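Local coordinates for dTDP Sugar Isomerase (Desulfovibrio desulfuricans subsp. desulfuricans str. G20, PDB 3EJK), which isomerises dTDP-linked sugars, probably epimerising dTDP-4-dehydro-6-deoxy-glucose at C3' and C5' to give dTDP-4-dehydro-rhamnose, at the interface of chains A and B. Coordinates in Å, arbitrary orientation; residue numbers count along the deposited sequence, not the author numbering. Chains: chain A/B, dTDP Sugar Isomerase.

Contact 1: the interface of chains A and B. Residues chain A 40-44, 49; chain B 52-55.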
loop_
_atom_site.group_PDB
_atom_site.type_symbol
_atom_site.label_atom_id
_atom_site.label_comp_id
_atom_site.label_asym_id
_atom_site.label_seq_id
_atom_site.Cartn_x
_atom_site.Cartn_y
_atom_site.Cartn_z
ATOM N N HIS A 40 -7.290 5.795 2.860
ATOM C CA HIS A 40 -7.193 4.888 3.999
ATOM C C HIS A 40 -7.206 3.434 3.591
ATOM O O HIS A 40 -7.617 3.062 2.501
ATOM C CB HIS A 40 -8.292 5.088 5.038
ATOM C CG HIS A 40 -8.148 6.352 5.817
ATOM N ND1 HIS A 40 -9.131 6.831 6.649
ATOM C CD2 HIS A 40 -7.156 7.270 5.841
ATOM C CE1 HIS A 40 -8.725 7.958 7.207
ATOM N NE2 HIS A 40 -7.538 8.260 6.715
HETATM N N MSE A 41 -6.725 2.629 4.518
HETATM C CA MSE A 41 -6.770 1.187 4.371
HETATM C C MSE A 41 -7.158 0.478 5.674
HETATM O O MSE A 41 -8.219 -0.163 5.772
HETATM C CB MSE A 41 -5.454 0.616 3.851
HETATM C CG MSE A 41 -5.634 -0.834 3.515
HETATM SE SE MSE A 41 -4.076 -1.711 2.816
HETATM C CE MSE A 41 -4.844 -3.539 2.505
ATOM N N LEU A 42 -6.293 0.609 6.672
ATOM C CA LEU A 42 -6.522 -0.082 7.939
ATOM C C LEU A 42 -5.822 0.565 9.113
ATOM O O LEU A 42 -4.708 1.070 9.001
ATOM C CB LEU A 42 -6.025 -1.531 7.787
ATOM C CG LEU A 42 -6.522 -2.674 8.660
ATOM C CD1 LEU A 42 -8.047 -2.835 8.568
ATOM C CD2 LEU A 42 -5.768 -3.937 8.200
ATOM N N ARG A 43 -6.534 0.559 10.226
ATOM C CA ARG A 43 -6.025 1.037 11.504
ATOM C C ARG A 43 -6.120 -0.076 12.532
ATOM O O ARG A 43 -6.864 -1.045 12.369
ATOM C CB ARG A 43 -6.829 2.214 12.042
ATOM C CG ARG A 43 -6.565 3.533 11.404
ATOM C CD ARG A 43 -7.704 4.446 11.771
ATOM N NE ARG A 43 -7.821 4.699 13.207
ATOM C CZ ARG A 43 -7.379 5.813 13.794
ATOM N NH1 ARG A 43 -6.792 6.740 13.066
ATOM N NH2 ARG A 43 -7.517 6.012 15.101
ATOM N N LEU A 44 -5.411 0.140 13.630
ATOM C CA LEU A 44 -5.362 -0.819 14.745
ATOM C C LEU A 44 -6.723 -0.972 15.405
ATOM O O LEU A 44 -7.064 -2.014 15.947
ATOM C CB LEU A 44 -4.337 -0.373 15.797
ATOM C CG LEU A 44 -4.328 -1.150 17.109
ATOM C CD1 LEU A 44 -4.090 -2.638 16.888
ATOM C CD2 LEU A 44 -3.278 -0.557 18.027
ATOM N N PHE A 49 -9.777 -4.815 11.461
ATOM C CA PHE A 49 -8.423 -5.241 11.821
ATOM C C PHE A 49 -8.498 -6.332 12.857
ATOM O O PHE A 49 -9.288 -6.262 13.806
ATOM C CB PHE A 49 -7.575 -4.075 12.338
ATOM C CG PHE A 49 -6.178 -4.474 12.758
ATOM C CD1 PHE A 49 -5.184 -4.685 11.818
ATOM C CD2 PHE A 49 -5.859 -4.618 14.098
ATOM C CE1 PHE A 49 -3.894 -5.039 12.207
ATOM C CE2 PHE A 49 -4.583 -4.976 14.495
ATOM C CZ PHE A 49 -3.598 -5.184 13.549
ATOM N N PHE B 52 2.275 -1.983 14.846
ATOM C CA PHE B 52 1.216 -1.602 13.886
ATOM C C PHE B 52 0.218 -0.582 14.411
ATOM O O PHE B 52 -0.571 -0.814 15.349
ATOM C CB PHE B 52 0.451 -2.803 13.319
ATOM C CG PHE B 52 -0.575 -2.417 12.293
ATOM C CD1 PHE B 52 -0.222 -2.242 10.975
ATOM C CD2 PHE B 52 -1.888 -2.214 12.656
ATOM C CE1 PHE B 52 -1.173 -1.870 10.030
ATOM C CE2 PHE B 52 -2.836 -1.845 11.725
ATOM C CZ PHE B 52 -2.475 -1.663 10.406
ATOM N N GLY B 53 0.257 0.551 13.754
ATOM C CA GLY B 53 -0.659 1.639 14.064
ATOM C C GLY B 53 -1.653 1.827 12.938
ATOM O O GLY B 53 -2.878 1.761 13.131
ATOM N N GLU B 54 -1.106 2.036 11.750
ATOM C CA GLU B 54 -1.946 2.280 10.578
ATOM C C GLU B 54 -1.213 2.077 9.260
ATOM O O GLU B 54 0.001 2.187 9.174
ATOM C CB GLU B 54 -2.518 3.721 10.662
ATOM C CG GLU B 54 -3.353 4.177 9.460
ATOM C CD GLU B 54 -4.044 5.513 9.644
ATOM O OE1 GLU B 54 -3.752 6.200 10.661
ATOM O OE2 GLU B 54 -4.898 5.875 8.774
ATOM N N ILE B 55 -1.980 1.717 8.250
ATOM C CA ILE B 55 -1.475 1.687 6.873
ATOM C C ILE B 55 -2.426 2.523 6.028
ATOM O O ILE B 55 -3.647 2.298 6.023
ATOM C CB ILE B 55 -1.338 0.273 6.260
ATOM C CG1 ILE B 55 -0.951 0.385 4.767
ATOM C CG2 ILE B 55 -2.609 -0.508 6.377
ATOM C CD1 ILE B 55 0.489 0.879 4.501
HETATM O O HOH W 1 -5.893 4.047 7.071
HETATM O O HOH W 2 -7.019 7.355 10.009
#
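B:Ile55 O, a backbone carbonyl oxygen, takes the A:Leu42 N-H at 3.2 Å in its carbonyl plane and is also hydrogen-bonded to water 1. The return bond, B:Ile55 N to A:Leu42 O, is shorter at 2.9 Å; both are nearly straight (172° at H) and pair the two residues antiparallel. Beyond them A:Leu44 N gives a more bent bond to B:Gly53 O. Water 1 is hydrogen-bonded to A:Met41 N as well, and the distance from water 1 to the carboxylate oxygen B:Glu54 OE2 is 2.7 Å. B:Glu54 OE2 is thus bridged to chain A by both waters, to A:Met41 N through water 1 and to A:Arg43 NH1 through water 2. The other oxygen, B:Glu54 OE1, makes a loose salt bridge of 3.9 Å to A:Arg43 NH1. The guanidinium plane stands 69° from the carboxylate; a bend at chi3 (62°) turns the arginine tip back while its CG rests 3.7 Å from B:Glu54 CD. At the far end the B:Phe52 ring lies nearly parallel to A:Phe49, offset, with CE2 3.4 Å from A:Phe49 CE1. B:Glu54 N lies above the centre of the other B:Phe52 face. The patch lies where strand 38-43 of chain A runs along the start of strand 54-60 of chain B, extending its sheet.

Contact 2: the interface of chains A and B. Residues chain A 39, 57, 81-82, 113, 135, 137; chain B 57, 81-82, 135.
With CG anti to its backbone N (chi1 -171°), B:Leu135 sends its CD2 methyl between A:Pro81 and A:Val82, 3.6 Å from A:Pro81 CG and 3.7 Å from A:Val82 CG2. In this RmlC-type epimerase family, whose fold is a cupin beta-barrel, strands 76-82 and 134-140 supply this apolar cluster. The leucine lies across the proline and runs antiparallel alongside the valine. The same contacts recur with the chains exchanged, and near the two-fold axis the two Leu135 CD2 methyls, of A:Leu135 and B:Leu135, meet at 3.8 Å.

B:Phe57 has CG anti to the carbonyl carbon (chi1 -45°), which turns its ring toward A:Pro81, A:Tyr113 and A:Ala137 of chain A. A:Pro81 CG lies over one face, toward the rim, 3.9 Å from B:Phe57 CE2. A:Tyr113 OH, the phenol oxygen, sits at the edge in the ring plane, 3.6 Å from B:Phe57 CD2. At the ring tip, CZ touches the A:Ala137 CB methyl, while B:Phe57 CE1 passes A:Phe57 CE1 at 3.8 Å. These neighbours on face, edge and tip should limit turning of the ring. Its backbone is fixed as well: A:Leu39 N bonds to B:Phe57 O at 2.8 Å, tilted from the carbonyl plane, and B:Phe57 N bonds back to A:Leu39 O, antiparallel.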
loop_
_atom_site.group_PDB
_atom_site.type_symbol
_atom_site.label_atom_id
_atom_site.label_comp_id
_atom_site.label_asym_id
_atom_site.label_seq_id
_atom_site.Cartn_x
_atom_site.Cartn_y
_atom_site.Cartn_z
ATOM N N LEU A 39 -5.604 8.081 0.989
ATOM C CA LEU A 39 -6.443 6.906 0.907
ATOM C C LEU A 39 -6.231 5.987 2.087
ATOM O O LEU A 39 -5.143 5.454 2.296
ATOM C CB LEU A 39 -6.140 6.158 -0.382
ATOM C CG LEU A 39 -6.101 7.024 -1.641
ATOM C CD1 LEU A 39 -5.594 6.231 -2.827
ATOM C CD2 LEU A 39 -7.499 7.598 -1.885
ATOM N N PHE A 57 2.304 -5.527 -1.789
ATOM C CA PHE A 57 1.595 -5.107 -2.992
ATOM C C PHE A 57 1.809 -6.066 -4.136
ATOM O O PHE A 57 2.811 -6.793 -4.218
ATOM C CB PHE A 57 2.057 -3.728 -3.445
ATOM C CG PHE A 57 2.158 -2.759 -2.341
ATOM C CD1 PHE A 57 1.015 -2.265 -1.746
ATOM C CD2 PHE A 57 3.394 -2.361 -1.863
ATOM C CE1 PHE A 57 1.101 -1.373 -0.697
ATOM C CE2 PHE A 57 3.493 -1.449 -0.810
ATOM C CZ PHE A 57 2.341 -0.956 -0.227
ATOM N N PRO A 81 -5.553 0.882 -4.491
ATOM C CA PRO A 81 -5.403 2.344 -4.540
ATOM C C PRO A 81 -5.024 2.905 -5.887
ATOM O O PRO A 81 -5.141 4.108 -6.117
ATOM C CB PRO A 81 -4.286 2.622 -3.542
ATOM C CG PRO A 81 -3.536 1.342 -3.429
ATOM C CD PRO A 81 -4.410 0.216 -3.865
ATOM N N VAL A 82 -4.573 2.026 -6.758
ATOM C CA VAL A 82 -4.218 2.418 -8.138
ATOM C C VAL A 82 -4.888 1.469 -9.123
ATOM O O VAL A 82 -4.848 0.244 -8.957
ATOM C CB VAL A 82 -2.680 2.455 -8.351
ATOM C CG1 VAL A 82 -2.322 2.733 -9.824
ATOM C CG2 VAL A 82 -2.048 3.507 -7.427
ATOM N N TYR A 113 -13.649 2.053 -4.181
ATOM C CA TYR A 113 -12.511 2.003 -3.238
ATOM C C TYR A 113 -12.975 1.447 -1.880
ATOM O O TYR A 113 -13.444 2.158 -0.998
ATOM C CB TYR A 113 -11.815 3.351 -3.126
ATOM C CG TYR A 113 -10.528 3.220 -2.347
ATOM C CD1 TYR A 113 -9.493 2.445 -2.840
ATOM C CD2 TYR A 113 -10.353 3.856 -1.121
ATOM C CE1 TYR A 113 -8.317 2.305 -2.148
ATOM C CE2 TYR A 113 -9.184 3.720 -0.411
ATOM C CZ TYR A 113 -8.160 2.944 -0.932
ATOM O OH TYR A 113 -6.996 2.770 -0.226
ATOM N N LEU A 135 -2.634 -1.639 -8.803
ATOM C CA LEU A 135 -1.788 -1.937 -7.640
ATOM C C LEU A 135 -2.707 -2.393 -6.533
ATOM O O LEU A 135 -3.521 -1.633 -6.022
ATOM C CB LEU A 135 -0.979 -0.732 -7.151
ATOM C CG LEU A 135 0.036 -1.172 -6.083
ATOM C CD1 LEU A 135 1.249 -1.878 -6.767
ATOM C CD2 LEU A 135 0.490 -0.020 -5.240
ATOM N N ALA A 137 -3.107 -3.823 -2.810
ATOM C CA ALA A 137 -2.452 -3.869 -1.516
ATOM C C ALA A 137 -3.134 -4.940 -0.697
ATOM O O ALA A 137 -4.348 -5.109 -0.738
ATOM C CB ALA A 137 -2.515 -2.513 -0.804
ATOM N N PHE B 57 -2.295 5.348 2.277
ATOM C CA PHE B 57 -1.631 5.812 1.064
ATOM C C PHE B 57 -1.870 7.281 0.818
ATOM O O PHE B 57 -2.866 7.877 1.257
ATOM C CB PHE B 57 -2.124 5.046 -0.156
ATOM C CG PHE B 57 -2.200 3.592 0.065
ATOM C CD1 PHE B 57 -1.045 2.844 0.163
ATOM C CD2 PHE B 57 -3.425 2.965 0.213
ATOM C CE1 PHE B 57 -1.107 1.485 0.390
ATOM C CE2 PHE B 57 -3.500 1.587 0.431
ATOM C CZ PHE B 57 -2.335 0.849 0.521
ATOM N N PRO B 81 5.392 2.292 -4.179
ATOM C CA PRO B 81 5.222 1.205 -5.155
ATOM C C PRO B 81 4.792 1.641 -6.533
ATOM O O PRO B 81 4.887 0.871 -7.488
ATOM C CB PRO B 81 4.135 0.335 -4.536
ATOM C CG PRO B 81 3.405 1.231 -3.599
ATOM C CD PRO B 81 4.278 2.382 -3.234
ATOM N N VAL B 82 4.324 2.869 -6.616
ATOM C CA VAL B 82 3.919 3.456 -7.910
ATOM C C VAL B 82 4.568 4.824 -8.071
ATOM O O VAL B 82 4.548 5.652 -7.153
ATOM C CB VAL B 82 2.374 3.546 -8.046
ATOM C CG1 VAL B 82 1.965 4.280 -9.337
ATOM C CG2 VAL B 82 1.760 2.140 -7.999
ATOM N N LEU B 135 2.363 6.964 -5.747
ATOM C CA LEU B 135 1.559 6.431 -4.639
ATOM C C LEU B 135 2.520 6.076 -3.530
ATOM O O LEU B 135 3.341 5.176 -3.658
ATOM C CB LEU B 135 0.752 5.186 -5.017
ATOM C CG LEU B 135 -0.222 4.820 -3.885
ATOM C CD1 LEU B 135 -1.448 5.787 -3.912
ATOM C CD2 LEU B 135 -0.662 3.391 -3.970
#

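Contact 3: the interface of chains A and B. Residues chain A 54, 56-58, 66; chain B 37-40.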
loop_
_atom_site.group_PDB
_atom_site.type_symbol
_atom_site.label_atom_id
_atom_site.label_comp_id
_atom_site.label_asym_id
_atom_site.label_seq_id
_atom_site.Cartn_x
_atom_site.Cartn_y
_atom_site.Cartn_z
ATOM N N GLU A 54 1.467 -9.124 7.617
ATOM C CA GLU A 54 2.265 -8.544 6.538
ATOM C C GLU A 54 1.492 -7.548 5.687
ATOM O O GLU A 54 0.274 -7.591 5.590
ATOM C CB GLU A 54 2.822 -9.693 5.653
ATOM C CG GLU A 54 3.611 -9.255 4.414
ATOM C CD GLU A 54 4.292 -10.386 3.669
ATOM O OE1 GLU A 54 4.025 -11.570 4.011
ATOM O OE2 GLU A 54 5.113 -10.091 2.744
ATOM N N TYR A 56 1.985 -6.170 1.768
ATOM C CA TYR A 56 2.660 -6.207 0.467
ATOM C C TYR A 56 1.710 -5.728 -0.630
ATOM O O TYR A 56 0.507 -5.591 -0.429
ATOM C CB TYR A 56 3.172 -7.612 0.098
ATOM C CG TYR A 56 2.102 -8.611 -0.281
ATOM C CD1 TYR A 56 1.457 -9.368 0.687
ATOM C CD2 TYR A 56 1.725 -8.797 -1.618
ATOM C CE1 TYR A 56 0.471 -10.293 0.337
ATOM C CE2 TYR A 56 0.731 -9.704 -1.967
ATOM C CZ TYR A 56 0.107 -10.440 -0.985
ATOM O OH TYR A 56 -0.869 -11.340 -1.318
ATOM N N PHE A 57 2.304 -5.527 -1.789
ATOM C CA PHE A 57 1.595 -5.107 -2.992
ATOM C C PHE A 57 1.809 -6.066 -4.136
ATOM O O PHE A 57 2.811 -6.793 -4.218
ATOM C CB PHE A 57 2.057 -3.728 -3.445
ATOM C CG PHE A 57 2.158 -2.759 -2.341
ATOM C CD1 PHE A 57 1.015 -2.265 -1.746
ATOM C CD2 PHE A 57 3.394 -2.361 -1.863
ATOM C CE1 PHE A 57 1.101 -1.373 -0.697
ATOM C CE2 PHE A 57 3.493 -1.449 -0.810
ATOM C CZ PHE A 57 2.341 -0.956 -0.227
ATOM N N SER A 58 0.817 -6.039 -5.007
ATOM C CA SER A 58 0.817 -6.842 -6.199
ATOM C C SER A 58 0.429 -5.976 -7.376
ATOM O O SER A 58 -0.669 -5.420 -7.429
ATOM C CB SER A 58 -0.163 -8.011 -6.056
ATOM O OG SER A 58 -0.162 -8.843 -7.193
ATOM N N LYS A 66 -4.320 -12.913 -12.340
ATOM C CA LYS A 66 -3.605 -13.650 -11.291
ATOM C C LYS A 66 -4.596 -14.539 -10.564
ATOM O O LYS A 66 -5.358 -14.097 -9.702
ATOM C CB LYS A 66 -2.897 -12.725 -10.305
ATOM C CG LYS A 66 -1.763 -11.919 -10.925
ATOM C CD LYS A 66 -0.991 -11.152 -9.858
ATOM C CE LYS A 66 0.247 -10.478 -10.446
ATOM N NZ LYS A 66 1.212 -10.030 -9.395
ATOM N N PRO B 37 4.942 -7.767 -10.846
ATOM C CA PRO B 37 5.637 -8.193 -9.654
ATOM C C PRO B 37 4.924 -7.968 -8.357
ATOM O O PRO B 37 4.015 -7.147 -8.239
ATOM C CB PRO B 37 6.912 -7.336 -9.686
ATOM C CG PRO B 37 6.479 -6.075 -10.362
ATOM C CD PRO B 37 5.552 -6.566 -11.444
ATOM N N VAL B 38 5.379 -8.754 -7.397
ATOM C CA VAL B 38 4.970 -8.633 -5.997
ATOM C C VAL B 38 6.024 -7.762 -5.326
ATOM O O VAL B 38 7.243 -7.986 -5.452
ATOM C CB VAL B 38 4.867 -9.998 -5.311
ATOM C CG1 VAL B 38 4.714 -9.850 -3.822
ATOM C CG2 VAL B 38 3.715 -10.818 -5.925
ATOM N N LEU B 39 5.536 -6.743 -4.645
ATOM C CA LEU B 39 6.386 -5.782 -3.976
ATOM C C LEU B 39 6.224 -5.845 -2.475
ATOM O O LEU B 39 5.150 -5.586 -1.937
ATOM C CB LEU B 39 6.049 -4.383 -4.468
ATOM C CG LEU B 39 5.959 -4.232 -5.986
ATOM C CD1 LEU B 39 5.423 -2.867 -6.363
ATOM C CD2 LEU B 39 7.341 -4.497 -6.588
ATOM N N HIS B 40 7.310 -6.184 -1.796
ATOM C CA HIS B 40 7.262 -6.228 -0.339
ATOM C C HIS B 40 7.278 -4.853 0.288
ATOM O O HIS B 40 7.658 -3.861 -0.318
ATOM C CB HIS B 40 8.392 -7.038 0.289
ATOM C CG HIS B 40 8.258 -8.508 0.072
ATOM N ND1 HIS B 40 9.262 -9.399 0.367
ATOM C CD2 HIS B 40 7.256 -9.236 -0.470
ATOM C CE1 HIS B 40 8.861 -10.624 0.078
ATOM N NE2 HIS B 40 7.654 -10.551 -0.453
#
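B:His40 presents one face of its imidazole to the carboxylate oxygen A:Glu54 OE2, which lies above the plane toward the rim, 4.0 Å from B:His40 CD2 and 4.1 Å from B:His40 NE2. Both residues belong to an antiparallel beta pairing between strand 54-60 of chain A and strand 38-43 of chain B, in two cupin-fold subunits of a dTDP-sugar epimerase family. A:Glu54 OE2 stands over the ring, not in line with an N-H, and the ring and carboxylate planes are 72° apart; at these distances the two groups are neighbours without a hydrogen bond. The A:Tyr56 ring takes an apolar neighbour: a chi1 of 72° carries it toward B:Val38, where its ring carbon CD2 is 3.9 Å from B:Val38 CG1, and the two side chains cross obliquely. A:Tyr56 CB passes 3.5 Å from B:Leu39 O.

Along the strands A:Tyr56 pairs with B:His40, A:Phe57 with B:Leu39 and A:Ser58 with B:Val38. The central pair is joined by backbone bonds in both directions, A:Phe57 N to B:Leu39 O and B:Leu39 N to A:Phe57 O. A:Phe57 O also lies 3.6 Å from the B:Val38 CG1 methyl. Near B:Pro37, the extended A:Lys66 chain carries its side-chain amine NZ to A:Ser58 OG, a 2.9 Å hydrogen bond within chain A; the carbonyl oxygen B:Pro37 O is 4.2 Å from A:Lys66 NZ.

Strands 38-43 and 54-60 run through all three contacts. The C-alpha centres of contacts 1 and 2 are about 14 Å apart, those of contacts 2 and 3 about 11 Å, and those of contacts 1 and 3 about 18 Å. Contacts 2 and 3 share A:Phe57, whose ring faces the core near the two-fold axis while its backbone joins the partner strand. Contacts 1 and 3 sample the two symmetry-related strand pairings, which flank the apolar centre of contact 2. Reciprocal sheet extension around such a core is consistent with a dimer, as is common among RmlC-type epimerases.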